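Local coordinates for putative iron-regulated protein A (Parabacteroides distasonis ATCC 8503, PDB 4ECG), which is of unestablished function but binds calcium ions and belongs to the imelysin-like (peptidase M75) family, whose members include putative metallopeptidases and iron-regulated proteins, at residues Glu119-Ile122 / Ser128-Ser131; Phe148-Lys153 / Leu174-Leu179. All blocks are in the same frame, centred on the assembly; numbering follows the deposited sequence.

In the fold
Both contacts converge on Tyr-176 of helix 171-196. Interaction 1 folds the loop segment 128-131 back on helix 115-124 and is only partly buried: two isoleucines meet on the inner side, while a lysine and a glutamate lie along a more exposed margin. Interaction 2 joins helix 147-155 to helix 171-196 and is wholly buried, with a threonine methyl on a tyrosine ring and a leucine methyl on an alanine. The centres are about 11 Å apart, and the side chains join up: Ile-130 CD1 lies 3.6 Å from Tyr-176 CE1, and Ile-121 CG2 lies 3.6 Å from Tyr-176 CE2. Neither contact has a hydrogen bond between its two segments.

Interaction 1 (Glu119-Ile122 / Ser128-Ser131); sequences EEII and SKIS
Ile-121 reaches from helix 115-124 with its terminal methyl and overlaps the side chains of Lys-129 and Ile-130 in the loop that follows. Its CG1 lies beside the backbone N and the chain then runs on extended (chi2 168°), which carries CD1 out from the helix to the loop. There CD1 comes to 3.2 Å from CG2 of Ile-130, meeting it at a slant. That is tighter than normal carbon packing, and at this resolution the exact value is doubtful, although the contact itself is clear. The same CD1 lies 3.9 Å from CB of Lys-129, so one methyl meets the side chains of two consecutive loop residues.

Ile-130 puts CG1 between its backbone N and carbonyl carbon, with chi1 at 89°, some way from the usual +60°, and it is the shorter branch, CG2, that is offered to Ile-121. The Lys-129 chain bends at its third and fourth torsions and passes Glu-120, CE coming to 4.3 Å from its OE2, but NZ stays 4.9 Å from that oxygen, too far for a salt bridge. Any attraction between the opposite charges is therefore probably modest, and the lysine chain also touches Asp-140.

The loop backbone is held from other directions: Arg-146 donates NH1 to the Ile-130 carbonyl, and Arg-183 does the same for Ser-131. Phe-127 and Leu-145 also touch Ile-121, and Val-180 of helix 171-196 lies against Ile-130. The Lys-129 side chain is about 11 Å from that of Asp-135, a calcium ligand further along the loop. The arrangement is a helix followed by a loop that doubles back over it, closed by aliphatic packing, within the mainly helical imelysin-like fold.

Interaction 2 (Phe148-Lys153 / Leu174-Leu179); sequences FHTAEK and LEYLKL
The GxHxxE motif of the imelysin family (here Gly-Phe-His-Thr-Ala-Glu) forms the start of helix 147-155, and this contact packs the side of that helix bearing Thr-150 and Ala-151 on helix 171-196. The two segments run roughly antiparallel and come close, with the CA atoms of Ala-151 and Leu-177 5.8 Å apart. Leu-177 CD1 lies against the backbone of Ala-151, 3.9 Å from its CA, and about as near to its CB. Alongside, Thr-150 turns CG2 to the Tyr-176 ring, approaching CE1 obliquely at 3.8 Å. Its chi1 of -63° sets OG1 beside the backbone N, where it bonds to the Arg-146 carbonyl one turn back, and leaves CG2 anti to that N, facing the tyrosine. Tyr-176 OH bonds to the Leu-145 carbonyl, so the polar ends of both side chains are satisfied. From another side of the helix, His-149 ND1 donates an almost straight bond of 2.8 Å to Glu-152 OE1, in the plane of the imidazole. His-149 NE2 bonds to Glu-277 and Glu-152 OE2 to Ser-281. Ile-118 of helix 115-124 touches Thr-150 and Tyr-176, and Tyr-58 of helix 29-68 touches Ala-151.

Interaction 1 (Glu119-Ile122 / Ser128-Ser131)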
loop_
_atom_site.group_PDB
_atom_site.type_symbol
_atom_site.label_atom_id
_atom_site.label_comp_id
_atom_site.label_asym_id
_atom_site.label_seq_id
_atom_site.Cartn_x
_atom_site.Cartn_y
_atom_site.Cartn_z
ATOM N N GLU A 119 -13.878 -20.204 -7.101
ATOM C CA GLU A 119 -14.303 -21.175 -8.106
ATOM C C GLU A 119 -15.722 -21.671 -7.816
ATOM O O GLU A 119 -16.542 -21.879 -8.734
ATOM C CB GLU A 119 -13.323 -22.352 -8.157
ATOM C CG GLU A 119 -13.165 -22.975 -9.538
ATOM C CD GLU A 119 -12.261 -24.218 -9.507
ATOM O OE1 GLU A 119 -11.025 -24.058 -9.295
ATOM O OE2 GLU A 119 -12.785 -25.358 -9.684
ATOM N N GLU A 120 -16.003 -21.845 -6.531
ATOM C CA GLU A 120 -17.285 -22.307 -6.083
ATOM C C GLU A 120 -18.359 -21.264 -6.400
ATOM O O GLU A 120 -19.443 -21.604 -6.894
ATOM C CB GLU A 120 -17.235 -22.611 -4.584
ATOM C CG GLU A 120 -18.411 -23.408 -4.027
ATOM C CD GLU A 120 -18.437 -23.365 -2.500
ATOM O OE1 GLU A 120 -17.453 -23.800 -1.869
ATOM O OE2 GLU A 120 -19.419 -22.853 -1.934
ATOM N N ILE A 121 -18.071 -20.004 -6.128
ATOM C CA ILE A 121 -19.037 -18.951 -6.409
ATOM C C ILE A 121 -19.267 -18.845 -7.953
ATOM O O ILE A 121 -20.389 -18.679 -8.418
ATOM C CB ILE A 121 -18.594 -17.592 -5.787
ATOM C CG1 ILE A 121 -18.679 -17.645 -4.269
ATOM C CG2 ILE A 121 -19.474 -16.456 -6.297
ATOM C CD1 ILE A 121 -18.002 -16.485 -3.585
ATOM N N ILE A 122 -18.215 -18.993 -8.740
ATOM C CA ILE A 122 -18.361 -18.935 -10.162
ATOM C C ILE A 122 -19.347 -20.025 -10.617
ATOM O O ILE A 122 -20.123 -19.797 -11.543
ATOM C CB ILE A 122 -17.002 -19.097 -10.898
ATOM C CG1 ILE A 122 -16.112 -17.869 -10.613
ATOM C CG2 ILE A 122 -17.241 -19.318 -12.394
ATOM C CD1 ILE A 122 -14.643 -18.024 -11.042
ATOM N N SER A 128 -23.593 -13.421 -2.621
ATOM C CA SER A 128 -23.675 -12.945 -1.231
ATOM C C SER A 128 -22.464 -13.280 -0.340
ATOM O O SER A 128 -22.184 -12.560 0.620
ATOM C CB SER A 128 -24.988 -13.409 -0.530
ATOM O OG SER A 128 -25.101 -14.815 -0.446
ATOM N N LYS A 129 -21.751 -14.348 -0.663
ATOM C CA LYS A 129 -20.587 -14.735 0.100
ATOM C C LYS A 129 -19.423 -13.721 0.000
ATOM O O LYS A 129 -18.472 -13.812 0.761
ATOM C CB LYS A 129 -20.111 -16.136 -0.335
ATOM C CG LYS A 129 -21.049 -17.298 0.016
ATOM C CD LYS A 129 -20.485 -18.683 -0.400
ATOM C CE LYS A 129 -19.664 -19.445 0.688
ATOM N NZ LYS A 129 -18.216 -19.055 0.929
ATOM N N ILE A 130 -19.468 -12.783 -0.948
ATOM C CA ILE A 130 -18.324 -11.926 -1.217
ATOM C C ILE A 130 -18.474 -10.513 -0.680
ATOM O O ILE A 130 -17.503 -9.769 -0.648
ATOM C CB ILE A 130 -17.976 -11.904 -2.714
ATOM C CG1 ILE A 130 -18.713 -10.818 -3.463
ATOM C CG2 ILE A 130 -18.209 -13.284 -3.345
ATOM C CD1 ILE A 130 -18.329 -10.752 -4.928
ATOM N N SER A 131 -19.670 -10.164 -0.227
ATOM C CA SER A 131 -20.028 -8.795 0.074
ATOM C C SER A 131 -20.136 -8.583 1.565
ATOM O O SER A 131 -20.403 -7.493 1.978
ATOM C CB SER A 131 -21.372 -8.481 -0.562
ATOM O OG SER A 131 -22.360 -9.337 0.016
#

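Interaction 2 (Phe148-Lys153 / Leu174-Leu179)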
loop_
_atom_site.group_PDB
_atom_site.type_symbol
_atom_site.label_atom_id
_atom_site.label_comp_id
_atom_site.label_asym_id
_atom_site.label_seq_id
_atom_site.Cartn_x
_atom_site.Cartn_y
_atom_site.Cartn_z
ATOM N N PHE A 148 -8.661 -6.139 -4.847
ATOM C CA PHE A 148 -7.762 -5.947 -6.006
ATOM C C PHE A 148 -7.310 -7.266 -6.651
ATOM O O PHE A 148 -7.235 -7.391 -7.862
ATOM C CB PHE A 148 -6.484 -5.240 -5.597
ATOM C CG PHE A 148 -6.535 -3.751 -5.652
ATOM C CD1 PHE A 148 -6.219 -3.094 -6.801
ATOM C CD2 PHE A 148 -6.780 -3.019 -4.509
ATOM C CE1 PHE A 148 -6.190 -1.731 -6.846
ATOM C CE2 PHE A 148 -6.757 -1.652 -4.532
ATOM C CZ PHE A 148 -6.466 -1.011 -5.719
ATOM N N HIS A 149 -7.035 -8.247 -5.830
ATOM C CA HIS A 149 -6.435 -9.470 -6.362
ATOM C C HIS A 149 -7.425 -10.430 -6.957
ATOM O O HIS A 149 -7.057 -11.240 -7.800
ATOM C CB HIS A 149 -5.530 -10.124 -5.317
ATOM C CG HIS A 149 -4.378 -9.228 -4.890
ATOM N ND1 HIS A 149 -3.442 -8.786 -5.759
ATOM C CD2 HIS A 149 -4.090 -8.644 -3.678
ATOM C CE1 HIS A 149 -2.596 -7.986 -5.121
ATOM N NE2 HIS A 149 -2.985 -7.901 -3.838
ATOM N N THR A 150 -8.695 -10.339 -6.570
ATOM C CA THR A 150 -9.695 -11.193 -7.187
ATOM C C THR A 150 -9.957 -10.621 -8.608
ATOM O O THR A 150 -10.008 -11.377 -9.566
ATOM C CB THR A 150 -10.997 -11.322 -6.347
ATOM O OG1 THR A 150 -10.696 -11.929 -5.099
ATOM C CG2 THR A 150 -12.053 -12.170 -7.061
ATOM N N ALA A 151 -10.133 -9.310 -8.724
ATOM C CA ALA A 151 -10.245 -8.614 -10.016
ATOM C C ALA A 151 -8.999 -8.953 -10.896
ATOM O O ALA A 151 -9.138 -9.361 -12.025
ATOM C CB ALA A 151 -10.398 -7.095 -9.787
ATOM N N GLU A 152 -7.812 -8.893 -10.306
ATOM C CA GLU A 152 -6.538 -9.142 -10.990
ATOM C C GLU A 152 -6.539 -10.503 -11.608
ATOM O O GLU A 152 -6.133 -10.678 -12.775
ATOM C CB GLU A 152 -5.381 -9.061 -9.969
ATOM C CG GLU A 152 -3.979 -8.984 -10.566
ATOM C CD GLU A 152 -2.854 -9.276 -9.581
ATOM O OE1 GLU A 152 -3.106 -9.615 -8.370
ATOM O OE2 GLU A 152 -1.710 -9.200 -10.064
ATOM N N LYS A 153 -6.983 -11.477 -10.807
ATOM C CA LYS A 153 -6.911 -12.875 -11.184
ATOM C C LYS A 153 -7.798 -13.122 -12.389
ATOM O O LYS A 153 -7.461 -13.951 -13.201
ATOM C CB LYS A 153 -7.340 -13.843 -10.049
ATOM C CG LYS A 153 -6.873 -15.279 -10.333
ATOM C CD LYS A 153 -7.274 -16.304 -9.249
ATOM C CE LYS A 153 -6.773 -17.735 -9.523
ATOM N NZ LYS A 153 -7.423 -18.405 -10.699
ATOM N N LEU A 174 -18.086 -12.969 -14.841
ATOM C CA LEU A 174 -18.211 -11.575 -15.260
ATOM C C LEU A 174 -19.008 -10.782 -14.244
ATOM O O LEU A 174 -18.632 -9.663 -13.864
ATOM C CB LEU A 174 -18.884 -11.457 -16.636
ATOM C CG LEU A 174 -17.928 -11.828 -17.795
ATOM C CD1 LEU A 174 -18.742 -12.134 -19.036
ATOM C CD2 LEU A 174 -16.873 -10.751 -18.082
ATOM N N GLU A 175 -20.122 -11.335 -13.806
ATOM C CA GLU A 175 -20.878 -10.657 -12.780
ATOM C C GLU A 175 -20.032 -10.538 -11.467
ATOM O O GLU A 175 -20.080 -9.526 -10.739
ATOM C CB GLU A 175 -22.211 -11.373 -12.566
ATOM C CG GLU A 175 -23.108 -10.634 -11.597
ATOM C CD GLU A 175 -23.549 -9.219 -12.061
ATOM O OE1 GLU A 175 -23.595 -8.972 -13.325
ATOM O OE2 GLU A 175 -23.867 -8.374 -11.139
ATOM N N TYR A 176 -19.215 -11.560 -11.194
ATOM C CA TYR A 176 -18.366 -11.569 -10.014
ATOM C C TYR A 176 -17.415 -10.369 -10.110
ATOM O O TYR A 176 -17.376 -9.541 -9.229
ATOM C CB TYR A 176 -17.662 -12.940 -9.961
ATOM C CG TYR A 176 -17.006 -13.341 -8.644
ATOM C CD1 TYR A 176 -16.476 -12.395 -7.742
ATOM C CD2 TYR A 176 -16.869 -14.675 -8.315
ATOM C CE1 TYR A 176 -15.813 -12.777 -6.588
ATOM C CE2 TYR A 176 -16.236 -15.043 -7.148
ATOM C CZ TYR A 176 -15.730 -14.099 -6.284
ATOM O OH TYR A 176 -15.155 -14.532 -5.110
ATOM N N LEU A 177 -16.720 -10.247 -11.243
ATOM C CA LEU A 177 -15.814 -9.144 -11.555
ATOM C C LEU A 177 -16.483 -7.774 -11.361
ATOM O O LEU A 177 -15.856 -6.844 -10.833
ATOM C CB LEU A 177 -15.271 -9.271 -12.983
ATOM C CG LEU A 177 -14.346 -8.143 -13.524
ATOM C CD1 LEU A 177 -13.111 -7.967 -12.605
ATOM C CD2 LEU A 177 -13.946 -8.325 -15.020
ATOM N N LYS A 178 -17.721 -7.637 -11.793
ATOM C CA LYS A 178 -18.477 -6.394 -11.616
ATOM C C LYS A 178 -18.701 -6.128 -10.127
ATOM O O LYS A 178 -18.479 -5.009 -9.658
ATOM C CB LYS A 178 -19.828 -6.490 -12.305
ATOM C CG LYS A 178 -20.632 -5.195 -12.405
ATOM C CD LYS A 178 -22.104 -5.422 -12.749
ATOM C CE LYS A 178 -22.473 -5.205 -14.219
ATOM N NZ LYS A 178 -23.883 -5.701 -14.518
ATOM N N LEU A 179 -19.092 -7.157 -9.372
ATOM C CA LEU A 179 -19.405 -6.962 -7.952
ATOM C C LEU A 179 -18.166 -6.599 -7.123
ATOM O O LEU A 179 -18.219 -5.716 -6.277
ATOM C CB LEU A 179 -20.126 -8.180 -7.371
ATOM C CG LEU A 179 -21.545 -8.343 -7.898
ATOM C CD1 LEU A 179 -21.993 -9.761 -7.614
ATOM C CD2 LEU A 179 -22.462 -7.303 -7.245
#